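Pyocin S5 (Pseudomonas aeruginosa PAO1, PDB 6THK) is a bacteriocin that probably kills related bacteria by opening channels in their cytoplasmic membrane and depolarising it. Local coordinates at residues K366-H371 with G433-F438; E404-G409 with I457-A462; E333-E336 with T342-M345; P235-W240 with T304-E309. The protein carries 1 engineered substitution. One frame throughout, in Å; residues are numbered along the deposited sequence.

Contact 1 (K366-H371 with G433-F438); sequences KSFEKH and GDWKPF. With ZN (zinc ion), chain H.
The contact between 366-371 and 433-438 rests on one aromatic pair, Phe368 and Trp435, packed as a T-shaped (edge-to-face) stack. The rim of the phenyl ring, at CE2 and CZ, is turned to one face of the indole over its five-membered ring; the centroids lie 4.7 Å apart and the planes meet at 66°. The closest approach is tight, Phe368 CE2 to Trp435 CD1 at 3.3 Å. Phe368 is sent across by a first torsion of -167°, with CG opposite the backbone N. The aromatic cluster is wider than this pair, since Phe439 packs edge-to-face with Phe368 and Phe426 with Trp435. The cluster lies in the helical bundle of the colicin pore-forming domain, where helix 361-378 meets the start of helix 436-446. The polar bonds of the Asp434 carboxylate are local to its own segment. Asp434 caps the incoming helix: Lys436 N donates to Asp434 OD1 at 3.1 Å, reaching the oxygen from above the carboxylate plane, 46° out of it. The same oxygen forms a salt bridge with Lys436 NZ at 3.6 Å, so one carboxylate atom serves both the backbone and the side chain of Lys436. Metal binding occupies another part of helix 361-378, where His371 NE2 holds a zinc ion at 2.2 Å, together with Glu485 and Glu489. Ser367 OG hydrogen-bonds to Glu485 OE1, a second-shell bond that could help orient this ligand.

Contact 2 (E404-G409 with I457-A462); sequences EKFSKG and IAFATA
Phe406 lays one face of its ring against the root of Phe459, and this is where 404-409 and 457-462 pack most closely. Phe459 CB stands 3.7 Å from the centroid of the Phe406 ring and only 18° off the ring normal, a CH-pi contact, with Phe406 CE2 to Phe459 CB at 3.5 Å. The first torsion of Phe459 (chi1 -67°, CG opposite the carbonyl carbon) carries its ring past the Phe406 face, leaving an edge turned to it. The result is a T-shaped pair with centroids 5.6 Å apart and planes at 78°. Beside it, Phe406 CE2 comes within 3.6 Å of Ala460 N, packing against the helix backbone itself. Segment 457-462 belongs to a predicted transmembrane stretch, consistent with the buried hydrophobic helical hairpin of channel-forming colicins, here helices 451-464 and 468-481. Phe326 and Phe330 of helix 272-338 add further rings around Phe406. Packing is looser toward Ala460 CB, 4.4 Å from Phe406 CD2. The side of helix 396-409 carrying Glu404 and Lys408 is exposed; Lys405, partly exposed, makes a cation-pi contact with Phe326. Thr461, itself buried, is satisfied: its OG1 donates to Ile457 O at 2.7 Å, while Thr461 N reaches that oxygen from the other face of the carbonyl plane, and Tyr423 OH also bonds to the hydroxyl.

Contact 3 (E333-E336 with T342-M345); sequences EVTE and TSEM. With ZN (zinc ion), chain J.
Thr335 and Ser343 bring the backbones of 333-336 and 342-345 to 5.4 Å between their CA atoms, the closest CA pair of the two segments. The motif is a pair of consecutive helices joined by a tight turn and packed against each other, within the pore-forming domain: the long helix 272-338 ends and helix 340-353 begins almost at once, so the last turns of one pack on the first turns of the other. Val334 does the apolar work. Its CG1, set opposite the backbone N by a first torsion of 160°, runs against the backbone of the second helix, 3.5 Å from Ser343 CA, and also meets Ser343 CB at 3.7 Å. Next to it Thr335 OG1 presses on Ser343 CB at 3.2 Å, a close approach. The polar end of Ser343 is engaged by the first helix, for its OG hydrogen-bonds to Tyr331 O, a bond that ties the two helices across the corner; Thr335 OG1 reaches the same carbonyl weakly. Thr342 is buried on the side where helices 468-481 and 485-498 cover the corner. Glu333 CB points away from the second helix, and one turn of helix lets this residue share a zinc ion with Glu336. Each glutamate binds through one oxygen, Glu333 OE1 lying 2.3 Å and Glu336 OE2 2.2 Å from the metal.

Contact 4 (P235-W240 with T304-E309); sequences PTPEQW and TRRRTE
Pro237 CB sits over one face of the Arg306 guanidinium, 3.5 Å above its plane and offset toward the rim, while Arg305 NE lies farther off on the opposite face, 4.2 Å from the plane. Pro237 CA also lies 3.7 Å above the centre of the Trp240 ring. The Arg307 guanidinium is met at its edge instead, in plane, by Glu238 OE2 and a water. Against Arg306 the proline packs through two ring carbons, CB close to Arg306 NE and CG to Arg306 NH1 at 3.6 Å. A bend in the arginine chain at chi2 (-70°) turns the guanidinium so that one face lies under the proline, and Glu309 OE2 forms a salt bridge with Arg306 NH1 from within the same helix. Glu238 crosses Arg307 at about a right angle, its carboxylate plane 77° from the guanidinium plane. The ion pair is long, Glu238 OE2 to Arg307 NE 3.8 Å, and Glu238 OE1 lies nearer the aliphatic Arg307 CG, at 3.5 Å. Arg307 NH2 donates to the water at 2.7 Å; the approach of that water to Glu238 OE2 is too short to be other than doubtful. These residues join the first turn of helix 237-267, N-capped by Thr236 through a weak bond, to the long helix 272-338, whose segment 304-309 falls in a predicted coiled coil. At this partly exposed surface the long ion pair probably contributes modestly, alongside non-polar packing of Pro237 and of the Glu238 and Arg307 chains.

Overall arrangement
From the N terminus, contact 4 comes first, closing a loop of 63 mostly helical residues as helix 272-338 returns along the start of helix 237-267. The same long helix carries on to contact 3, its centre about 45 Å from that of contact 4, where a five-residue link closes the corner into helix 340-353. Contacts 1 and 2 then cross: 366-371 opens first, 404-409 follows, and 433-438 closes contact 1 before 457-462 closes contact 2. None of the four nests in another. Contacts 1, 2 and 3 tie together the compact pore-forming bundle, contacts 2 and 3 having centres about 15 Å apart, whereas contact 4 fastens the elongated helical hairpin leading to it.

Contact 1 (K366-H371 with G433-F438)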
loop_
_atom_site.group_PDB
_atom_site.type_symbol
_atom_site.label_atom_id
_atom_site.label_comp_id
_atom_site.label_asym_id
_atom_site.label_seq_id
_atom_site.Cartn_x
_atom_site.Cartn_y
_atom_site.Cartn_z
ATOM N N LYS A 366 -20.762 -25.808 62.267
ATOM C CA LYS A 366 -20.781 -27.187 62.779
ATOM C C LYS A 366 -19.375 -27.712 63.075
ATOM O O LYS A 366 -19.174 -28.263 64.154
ATOM C CB LYS A 366 -21.546 -28.132 61.836
ATOM N N SER A 367 -18.400 -27.511 62.147
ATOM C CA SER A 367 -17.002 -27.948 62.316
ATOM C C SER A 367 -16.328 -27.178 63.438
ATOM O O SER A 367 -15.676 -27.786 64.285
ATOM C CB SER A 367 -16.201 -27.755 61.028
ATOM O OG SER A 367 -16.694 -28.525 59.945
ATOM N N PHE A 368 -16.484 -25.832 63.436
ATOM C CA PHE A 368 -15.882 -24.931 64.423
ATOM C C PHE A 368 -16.458 -25.082 65.830
ATOM O O PHE A 368 -15.706 -24.945 66.795
ATOM C CB PHE A 368 -15.952 -23.472 63.952
ATOM C CG PHE A 368 -15.088 -22.516 64.742
ATOM C CD1 PHE A 368 -13.718 -22.433 64.510
ATOM C CD2 PHE A 368 -15.649 -21.681 65.703
ATOM C CE1 PHE A 368 -12.922 -21.541 65.234
ATOM C CE2 PHE A 368 -14.850 -20.801 66.437
ATOM C CZ PHE A 368 -13.493 -20.727 66.191
ATOM N N GLU A 369 -17.784 -25.337 65.949
ATOM C CA GLU A 369 -18.470 -25.533 67.238
ATOM C C GLU A 369 -17.973 -26.784 67.945
ATOM O O GLU A 369 -17.859 -26.766 69.167
ATOM C CB GLU A 369 -19.996 -25.586 67.080
ATOM N N LYS A 370 -17.669 -27.851 67.170
ATOM C CA LYS A 370 -17.119 -29.136 67.611
ATOM C C LYS A 370 -15.785 -28.953 68.395
ATOM O O LYS A 370 -15.660 -29.471 69.508
ATOM C CB LYS A 370 -16.940 -30.071 66.392
ATOM C CG LYS A 370 -16.055 -31.285 66.636
ATOM C CD LYS A 370 -15.650 -31.922 65.333
ATOM C CE LYS A 370 -15.552 -33.412 65.468
ATOM N NZ LYS A 370 -15.854 -34.079 64.179
ATOM N N HIS A 371 -14.819 -28.181 67.827
ATOM C CA HIS A 371 -13.491 -27.911 68.426
ATOM C C HIS A 371 -13.395 -26.607 69.263
ATOM O O HIS A 371 -12.355 -26.331 69.882
ATOM C CB HIS A 371 -12.407 -27.918 67.330
ATOM C CG HIS A 371 -12.096 -29.286 66.802
ATOM N ND1 HIS A 371 -11.323 -30.189 67.535
ATOM C CD2 HIS A 371 -12.470 -29.872 65.642
ATOM C CE1 HIS A 371 -11.259 -31.277 66.801
ATOM N NE2 HIS A 371 -11.928 -31.144 65.660
ATOM N N GLY A 433 -17.758 -14.631 72.253
ATOM C CA GLY A 433 -17.380 -15.998 71.923
ATOM C C GLY A 433 -17.997 -16.458 70.620
ATOM O O GLY A 433 -17.766 -17.590 70.207
ATOM N N ASP A 434 -18.813 -15.594 69.983
ATOM C CA ASP A 434 -19.629 -15.947 68.829
ATOM C C ASP A 434 -18.988 -15.716 67.451
ATOM O O ASP A 434 -18.786 -14.575 67.006
ATOM C CB ASP A 434 -21.009 -15.254 68.913
ATOM C CG ASP A 434 -22.123 -15.942 68.131
ATOM O OD1 ASP A 434 -21.853 -16.997 67.499
ATOM O OD2 ASP A 434 -23.259 -15.422 68.134
ATOM N N TRP A 435 -18.808 -16.833 66.749
ATOM C CA TRP A 435 -18.253 -16.862 65.405
ATOM C C TRP A 435 -19.323 -17.094 64.331
ATOM O O TRP A 435 -19.069 -16.885 63.154
ATOM C CB TRP A 435 -17.129 -17.894 65.313
ATOM C CG TRP A 435 -15.882 -17.428 65.990
ATOM C CD1 TRP A 435 -15.487 -17.715 67.252
ATOM C CD2 TRP A 435 -14.886 -16.564 65.446
ATOM N NE1 TRP A 435 -14.302 -17.097 67.529
ATOM C CE2 TRP A 435 -13.912 -16.380 66.433
ATOM C CE3 TRP A 435 -14.722 -15.932 64.217
ATOM C CZ2 TRP A 435 -12.793 -15.597 66.232
ATOM C CZ3 TRP A 435 -13.612 -15.159 64.021
ATOM C CH2 TRP A 435 -12.661 -14.995 65.019
ATOM N N LYS A 436 -20.511 -17.533 64.741
ATOM C CA LYS A 436 -21.641 -17.735 63.807
ATOM C C LYS A 436 -21.870 -16.484 62.912
ATOM O O LYS A 436 -21.887 -16.652 61.692
ATOM C CB LYS A 436 -22.934 -18.169 64.536
ATOM C CG LYS A 436 -22.793 -19.472 65.343
ATOM C CD LYS A 436 -24.142 -20.034 65.826
ATOM C CE LYS A 436 -24.686 -19.379 67.081
ATOM N NZ LYS A 436 -23.921 -19.775 68.293
ATOM N N PRO A 437 -21.891 -15.221 63.447
ATOM C CA PRO A 437 -22.046 -14.050 62.557
ATOM C C PRO A 437 -20.810 -13.755 61.701
ATOM O O PRO A 437 -20.880 -12.922 60.803
ATOM C CB PRO A 437 -22.359 -12.899 63.531
ATOM C CG PRO A 437 -22.747 -13.575 64.821
ATOM C CD PRO A 437 -21.892 -14.788 64.859
ATOM N N PHE A 438 -19.658 -14.302 62.073
ATOM C CA PHE A 438 -18.486 -14.161 61.219
ATOM C C PHE A 438 -18.567 -15.027 59.970
ATOM O O PHE A 438 -18.285 -14.587 58.869
ATOM C CB PHE A 438 -17.187 -14.483 61.939
ATOM C CG PHE A 438 -15.994 -14.399 61.043
ATOM C CD1 PHE A 438 -15.456 -13.179 60.714
ATOM C CD2 PHE A 438 -15.448 -15.535 60.493
ATOM C CE1 PHE A 438 -14.369 -13.093 59.872
ATOM C CE2 PHE A 438 -14.366 -15.460 59.653
ATOM C CZ PHE A 438 -13.825 -14.236 59.341
HETATM ZN ZN ZN H . -12.971 -31.470 63.697
#

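Contact 2 (E404-G409 with I457-A462)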
loop_
_atom_site.group_PDB
_atom_site.type_symbol
_atom_site.label_atom_id
_atom_site.label_comp_id
_atom_site.label_asym_id
_atom_site.label_seq_id
_atom_site.Cartn_x
_atom_site.Cartn_y
_atom_site.Cartn_z
ATOM N N GLU A 404 -4.322 -8.493 46.283
ATOM C CA GLU A 404 -4.285 -8.619 44.825
ATOM C C GLU A 404 -3.087 -9.481 44.395
ATOM O O GLU A 404 -3.263 -10.387 43.580
ATOM C CB GLU A 404 -4.400 -7.270 44.078
ATOM C CG GLU A 404 -3.262 -6.272 44.236
ATOM C CD GLU A 404 -3.330 -5.100 43.272
ATOM O OE1 GLU A 404 -3.146 -5.323 42.053
ATOM O OE2 GLU A 404 -3.574 -3.960 43.735
ATOM N N LYS A 405 -1.928 -9.304 45.060
ATOM C CA LYS A 405 -0.725 -10.103 44.817
ATOM C C LYS A 405 -0.955 -11.584 45.177
ATOM O O LYS A 405 -0.644 -12.455 44.364
ATOM C CB LYS A 405 0.470 -9.527 45.590
ATOM C CG LYS A 405 1.264 -8.489 44.795
ATOM C CD LYS A 405 2.377 -7.845 45.612
ATOM C CE LYS A 405 1.874 -6.717 46.486
ATOM N NZ LYS A 405 2.922 -6.170 47.389
ATOM N N PHE A 406 -1.518 -11.875 46.368
ATOM C CA PHE A 406 -1.790 -13.269 46.772
ATOM C C PHE A 406 -2.794 -13.919 45.827
ATOM O O PHE A 406 -2.577 -15.061 45.415
ATOM C CB PHE A 406 -2.250 -13.382 48.242
ATOM C CG PHE A 406 -1.175 -13.121 49.279
ATOM C CD1 PHE A 406 0.004 -13.865 49.290
ATOM C CD2 PHE A 406 -1.364 -12.168 50.276
ATOM C CE1 PHE A 406 1.002 -13.606 50.236
ATOM C CE2 PHE A 406 -0.366 -11.916 51.227
ATOM C CZ PHE A 406 0.800 -12.647 51.210
ATOM N N SER A 407 -3.852 -13.169 45.439
ATOM C CA SER A 407 -4.880 -13.640 44.506
ATOM C C SER A 407 -4.287 -13.987 43.135
ATOM O O SER A 407 -4.655 -15.010 42.548
ATOM C CB SER A 407 -6.007 -12.623 44.360
ATOM O OG SER A 407 -6.726 -12.490 45.577
ATOM N N LYS A 408 -3.363 -13.147 42.639
ATOM C CA LYS A 408 -2.670 -13.384 41.378
ATOM C C LYS A 408 -1.826 -14.675 41.497
ATOM O O LYS A 408 -2.012 -15.582 40.699
ATOM C CB LYS A 408 -1.797 -12.182 41.026
ATOM C CG LYS A 408 -2.488 -11.170 40.118
ATOM C CD LYS A 408 -1.536 -10.076 39.636
ATOM C CE LYS A 408 -2.256 -9.007 38.852
ATOM N NZ LYS A 408 -1.348 -7.894 38.471
ATOM N N GLY A 409 -1.007 -14.774 42.552
ATOM C CA GLY A 409 -0.169 -15.932 42.848
ATOM C C GLY A 409 -0.921 -17.252 42.850
ATOM O O GLY A 409 -0.430 -18.244 42.295
ATOM N N ILE A 457 -6.968 -13.514 51.823
ATOM C CA ILE A 457 -7.495 -12.608 52.827
ATOM C C ILE A 457 -6.769 -12.830 54.153
ATOM O O ILE A 457 -6.385 -11.879 54.821
ATOM C CB ILE A 457 -9.006 -12.818 53.000
ATOM C CG1 ILE A 457 -9.755 -12.196 51.828
ATOM C CG2 ILE A 457 -9.484 -12.246 54.315
ATOM C CD1 ILE A 457 -11.227 -12.509 51.811
ATOM N N ALA A 458 -6.583 -14.092 54.517
ATOM C CA ALA A 458 -5.862 -14.478 55.743
ATOM C C ALA A 458 -4.423 -13.961 55.735
ATOM O O ALA A 458 -3.965 -13.366 56.703
ATOM C CB ALA A 458 -5.878 -15.994 55.895
ATOM N N PHE A 459 -3.735 -14.166 54.634
ATOM C CA PHE A 459 -2.351 -13.756 54.430
ATOM C C PHE A 459 -2.221 -12.220 54.308
ATOM O O PHE A 459 -1.311 -11.657 54.921
ATOM C CB PHE A 459 -1.748 -14.486 53.209
ATOM C CG PHE A 459 -1.545 -15.997 53.319
ATOM C CD1 PHE A 459 -1.983 -16.702 54.438
ATOM C CD2 PHE A 459 -0.921 -16.710 52.296
ATOM C CE1 PHE A 459 -1.773 -18.088 54.545
ATOM C CE2 PHE A 459 -0.719 -18.089 52.404
ATOM C CZ PHE A 459 -1.138 -18.765 53.532
ATOM N N ALA A 460 -3.138 -11.538 53.544
ATOM C CA ALA A 460 -3.126 -10.059 53.376
ATOM C C ALA A 460 -3.229 -9.355 54.741
ATOM O O ALA A 460 -2.573 -8.333 54.967
ATOM C CB ALA A 460 -4.261 -9.605 52.458
ATOM N N THR A 461 -3.994 -9.964 55.670
ATOM C CA THR A 461 -4.157 -9.519 57.056
ATOM C C THR A 461 -2.812 -9.522 57.821
ATOM O O THR A 461 -2.494 -8.530 58.456
ATOM C CB THR A 461 -5.229 -10.370 57.740
ATOM O OG1 THR A 461 -6.439 -10.225 57.000
ATOM C CG2 THR A 461 -5.477 -9.953 59.171
ATOM N N ALA A 462 -2.023 -10.618 57.754
ATOM C CA ALA A 462 -0.722 -10.737 58.427
ATOM C C ALA A 462 0.282 -9.682 57.975
ATOM O O ALA A 462 1.187 -9.364 58.730
ATOM C CB ALA A 462 -0.141 -12.117 58.180
#

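Contact 3 (E333-E336 with T342-M345)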
loop_
_atom_site.group_PDB
_atom_site.type_symbol
_atom_site.label_atom_id
_atom_site.label_comp_id
_atom_site.label_asym_id
_atom_site.label_seq_id
_atom_site.Cartn_x
_atom_site.Cartn_y
_atom_site.Cartn_z
ATOM N N GLU A 333 9.240 -14.887 55.246
ATOM C CA GLU A 333 9.093 -13.816 56.226
ATOM C C GLU A 333 8.333 -14.296 57.451
ATOM O O GLU A 333 8.614 -13.881 58.564
ATOM C CB GLU A 333 8.440 -12.585 55.617
ATOM C CG GLU A 333 8.411 -11.390 56.551
ATOM C CD GLU A 333 9.788 -10.842 56.865
ATOM O OE1 GLU A 333 10.586 -10.660 55.929
ATOM O OE2 GLU A 333 10.068 -10.584 58.050
ATOM N N VAL A 334 7.334 -15.142 57.228
ATOM C CA VAL A 334 6.561 -15.725 58.305
ATOM C C VAL A 334 7.464 -16.599 59.170
ATOM O O VAL A 334 7.326 -16.622 60.380
ATOM C CB VAL A 334 5.373 -16.539 57.780
ATOM C CG1 VAL A 334 4.891 -17.505 58.841
ATOM C CG2 VAL A 334 4.250 -15.610 57.355
ATOM N N THR A 335 8.368 -17.345 58.540
ATOM C CA THR A 335 9.316 -18.167 59.271
ATOM C C THR A 335 10.217 -17.274 60.105
ATOM O O THR A 335 10.477 -17.552 61.260
ATOM C CB THR A 335 10.225 -18.968 58.327
ATOM O OG1 THR A 335 9.486 -20.013 57.701
ATOM C CG2 THR A 335 11.361 -19.587 59.099
ATOM N N GLU A 336 10.663 -16.171 59.523
ATOM C CA GLU A 336 11.546 -15.253 60.219
ATOM C C GLU A 336 10.903 -14.640 61.455
ATOM O O GLU A 336 11.534 -14.549 62.491
ATOM C CB GLU A 336 11.982 -14.125 59.280
ATOM C CG GLU A 336 13.247 -14.390 58.481
ATOM C CD GLU A 336 13.613 -13.229 57.571
ATOM O OE1 GLU A 336 14.049 -13.479 56.430
ATOM O OE2 GLU A 336 13.462 -12.062 57.993
ATOM N N THR A 342 4.525 -22.119 62.094
ATOM C CA THR A 342 3.470 -21.200 61.648
ATOM C C THR A 342 3.469 -21.116 60.121
ATOM O O THR A 342 2.408 -21.222 59.500
ATOM C CB THR A 342 3.553 -19.845 62.370
ATOM O OG1 THR A 342 3.589 -20.083 63.787
ATOM C CG2 THR A 342 2.344 -18.952 62.063
ATOM N N SER A 343 4.674 -21.006 59.524
ATOM C CA SER A 343 4.887 -20.966 58.073
ATOM C C SER A 343 4.445 -22.249 57.366
ATOM O O SER A 343 3.907 -22.195 56.251
ATOM C CB SER A 343 6.347 -20.695 57.761
ATOM O OG SER A 343 6.404 -20.178 56.448
ATOM N N GLU A 344 4.696 -23.396 58.004
ATOM C CA GLU A 344 4.280 -24.696 57.494
ATOM C C GLU A 344 2.744 -24.756 57.570
ATOM O O GLU A 344 2.112 -25.268 56.662
ATOM C CB GLU A 344 4.946 -25.828 58.320
ATOM C CG GLU A 344 4.552 -27.255 57.942
ATOM C CD GLU A 344 4.726 -27.705 56.495
ATOM O OE1 GLU A 344 5.687 -27.254 55.825
ATOM O OE2 GLU A 344 3.913 -28.547 56.046
ATOM N N MET A 345 2.152 -24.201 58.635
ATOM C CA MET A 345 0.689 -24.155 58.776
ATOM C C MET A 345 0.064 -23.235 57.698
ATOM O O MET A 345 -0.950 -23.606 57.121
ATOM C CB MET A 345 0.264 -23.764 60.195
ATOM C CG MET A 345 -1.246 -23.818 60.420
ATOM S SD MET A 345 -1.923 -25.441 60.041
ATOM C CE MET A 345 -3.306 -24.979 58.964
HETATM ZN ZN ZN J . 12.836 -10.657 56.460
#

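Contact 4 (P235-W240 with T304-E309)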
loop_
_atom_site.group_PDB
_atom_site.type_symbol
_atom_site.label_atom_id
_atom_site.label_comp_id
_atom_site.label_asym_id
_atom_site.label_seq_id
_atom_site.Cartn_x
_atom_site.Cartn_y
_atom_site.Cartn_z
ATOM N N PRO A 235 1.358 -16.067 11.743
ATOM C CA PRO A 235 2.067 -14.799 11.964
ATOM C C PRO A 235 1.429 -13.890 13.006
ATOM O O PRO A 235 0.214 -13.778 13.062
ATOM C CB PRO A 235 2.079 -14.161 10.571
ATOM C CG PRO A 235 0.835 -14.640 9.937
ATOM C CD PRO A 235 0.626 -16.049 10.454
ATOM N N THR A 236 2.253 -13.245 13.833
ATOM C CA THR A 236 1.761 -12.271 14.821
ATOM C C THR A 236 1.500 -10.980 14.040
ATOM O O THR A 236 2.137 -10.789 12.998
ATOM C CB THR A 236 2.808 -12.006 15.937
ATOM O OG1 THR A 236 4.048 -11.565 15.368
ATOM C CG2 THR A 236 3.031 -13.215 16.854
ATOM N N PRO A 237 0.647 -10.089 14.538
ATOM C CA PRO A 237 0.423 -8.848 13.793
ATOM C C PRO A 237 1.703 -8.047 13.524
ATOM O O PRO A 237 1.769 -7.355 12.524
ATOM C CB PRO A 237 -0.526 -8.078 14.697
ATOM C CG PRO A 237 -1.288 -9.147 15.398
ATOM C CD PRO A 237 -0.286 -10.231 15.662
ATOM N N GLU A 238 2.713 -8.178 14.373
ATOM C CA GLU A 238 3.969 -7.456 14.185
ATOM C C GLU A 238 4.765 -8.017 13.013
ATOM O O GLU A 238 5.529 -7.307 12.371
ATOM C CB GLU A 238 4.812 -7.514 15.454
ATOM C CG GLU A 238 4.905 -6.207 16.217
ATOM C CD GLU A 238 5.984 -6.240 17.281
ATOM O OE1 GLU A 238 5.649 -6.196 18.482
ATOM O OE2 GLU A 238 7.174 -6.314 16.915
ATOM N N GLN A 239 4.591 -9.306 12.757
ATOM C CA GLN A 239 5.253 -10.003 11.653
ATOM C C GLN A 239 4.697 -9.590 10.289
ATOM O O GLN A 239 5.492 -9.289 9.386
ATOM C CB GLN A 239 5.149 -11.520 11.819
ATOM C CG GLN A 239 6.151 -12.117 12.800
ATOM C CD GLN A 239 5.835 -13.568 13.062
ATOM O OE1 GLN A 239 6.107 -14.453 12.244
ATOM N NE2 GLN A 239 5.228 -13.842 14.202
ATOM N N TRP A 240 3.340 -9.578 10.128
ATOM C CA TRP A 240 2.737 -9.204 8.851
ATOM C C TRP A 240 2.802 -7.693 8.623
ATOM O O TRP A 240 2.850 -7.278 7.464
ATOM C CB TRP A 240 1.331 -9.798 8.621
ATOM C CG TRP A 240 0.172 -9.148 9.319
ATOM C CD1 TRP A 240 -0.326 -7.894 9.100
ATOM C CD2 TRP A 240 -0.756 -9.798 10.208
ATOM N NE1 TRP A 240 -1.444 -7.683 9.880
ATOM C CE2 TRP A 240 -1.737 -8.841 10.564
ATOM C CE3 TRP A 240 -0.832 -11.087 10.770
ATOM C CZ2 TRP A 240 -2.784 -9.137 11.447
ATOM C CZ3 TRP A 240 -1.871 -11.376 11.644
ATOM C CH2 TRP A 240 -2.831 -10.410 11.974
ATOM N N THR A 304 3.364 0.753 15.937
ATOM C CA THR A 304 3.617 1.328 17.243
ATOM C C THR A 304 2.566 0.869 18.238
ATOM O O THR A 304 2.876 0.592 19.385
ATOM C CB THR A 304 3.605 2.857 17.184
ATOM O OG1 THR A 304 4.742 3.311 16.452
ATOM C CG2 THR A 304 3.649 3.438 18.571
ATOM N N ARG A 305 1.315 0.808 17.800
ATOM C CA ARG A 305 0.242 0.367 18.671
ATOM C C ARG A 305 0.477 -1.077 19.088
ATOM O O ARG A 305 0.305 -1.427 20.244
ATOM C CB ARG A 305 -1.119 0.508 17.977
ATOM C CG ARG A 305 -2.101 -0.618 18.278
ATOM C CD ARG A 305 -3.452 -0.411 17.605
ATOM N NE ARG A 305 -4.170 -1.670 17.413
ATOM C CZ ARG A 305 -5.208 -1.830 16.595
ATOM N NH1 ARG A 305 -5.656 -0.815 15.877
ATOM N NH2 ARG A 305 -5.791 -3.013 16.485
ATOM N N ARG A 306 0.879 -1.906 18.133
ATOM C CA ARG A 306 1.141 -3.311 18.393
ATOM C C ARG A 306 2.307 -3.534 19.338
ATOM O O ARG A 306 2.246 -4.374 20.218
ATOM C CB ARG A 306 1.389 -4.055 17.083
ATOM C CG ARG A 306 0.164 -4.189 16.197
ATOM C CD ARG A 306 -0.849 -5.139 16.798
ATOM N NE ARG A 306 -2.081 -5.178 16.026
ATOM C CZ ARG A 306 -3.132 -5.930 16.338
ATOM N NH1 ARG A 306 -3.101 -6.702 17.409
ATOM N NH2 ARG A 306 -4.218 -5.905 15.585
ATOM N N ARG A 307 3.377 -2.778 19.140
ATOM C CA ARG A 307 4.560 -2.899 19.976
ATOM C C ARG A 307 4.285 -2.508 21.416
ATOM O O ARG A 307 4.763 -3.153 22.337
ATOM C CB ARG A 307 5.704 -2.066 19.406
ATOM C CG ARG A 307 6.555 -2.828 18.409
ATOM C CD ARG A 307 7.300 -1.910 17.460
ATOM N NE ARG A 307 7.907 -2.663 16.373
ATOM C CZ ARG A 307 8.768 -2.160 15.497
ATOM N NH1 ARG A 307 9.132 -0.891 15.568
ATOM N NH2 ARG A 307 9.260 -2.930 14.545
ATOM N N THR A 308 3.522 -1.438 21.597
ATOM C CA THR A 308 3.165 -0.960 22.920
ATOM C C THR A 308 2.322 -1.990 23.639
ATOM O O THR A 308 2.514 -2.250 24.817
ATOM C CB THR A 308 2.380 0.348 22.839
ATOM O OG1 THR A 308 3.161 1.322 22.148
ATOM C CG2 THR A 308 2.082 0.860 24.215
ATOM N N GLU A 309 1.398 -2.589 22.899
ATOM C CA GLU A 309 0.508 -3.610 23.418
ATOM C C GLU A 309 1.293 -4.832 23.865
ATOM O O GLU A 309 0.956 -5.452 24.855
ATOM C CB GLU A 309 -0.541 -3.992 22.373
ATOM C CG GLU A 309 -1.492 -5.087 22.813
ATOM C CD GLU A 309 -2.390 -5.565 21.690
ATOM O OE1 GLU A 309 -3.611 -5.689 21.916
ATOM O OE2 GLU A 309 -1.875 -5.814 20.581
HETATM O O HOH W 1 7.744 -5.121 14.857
#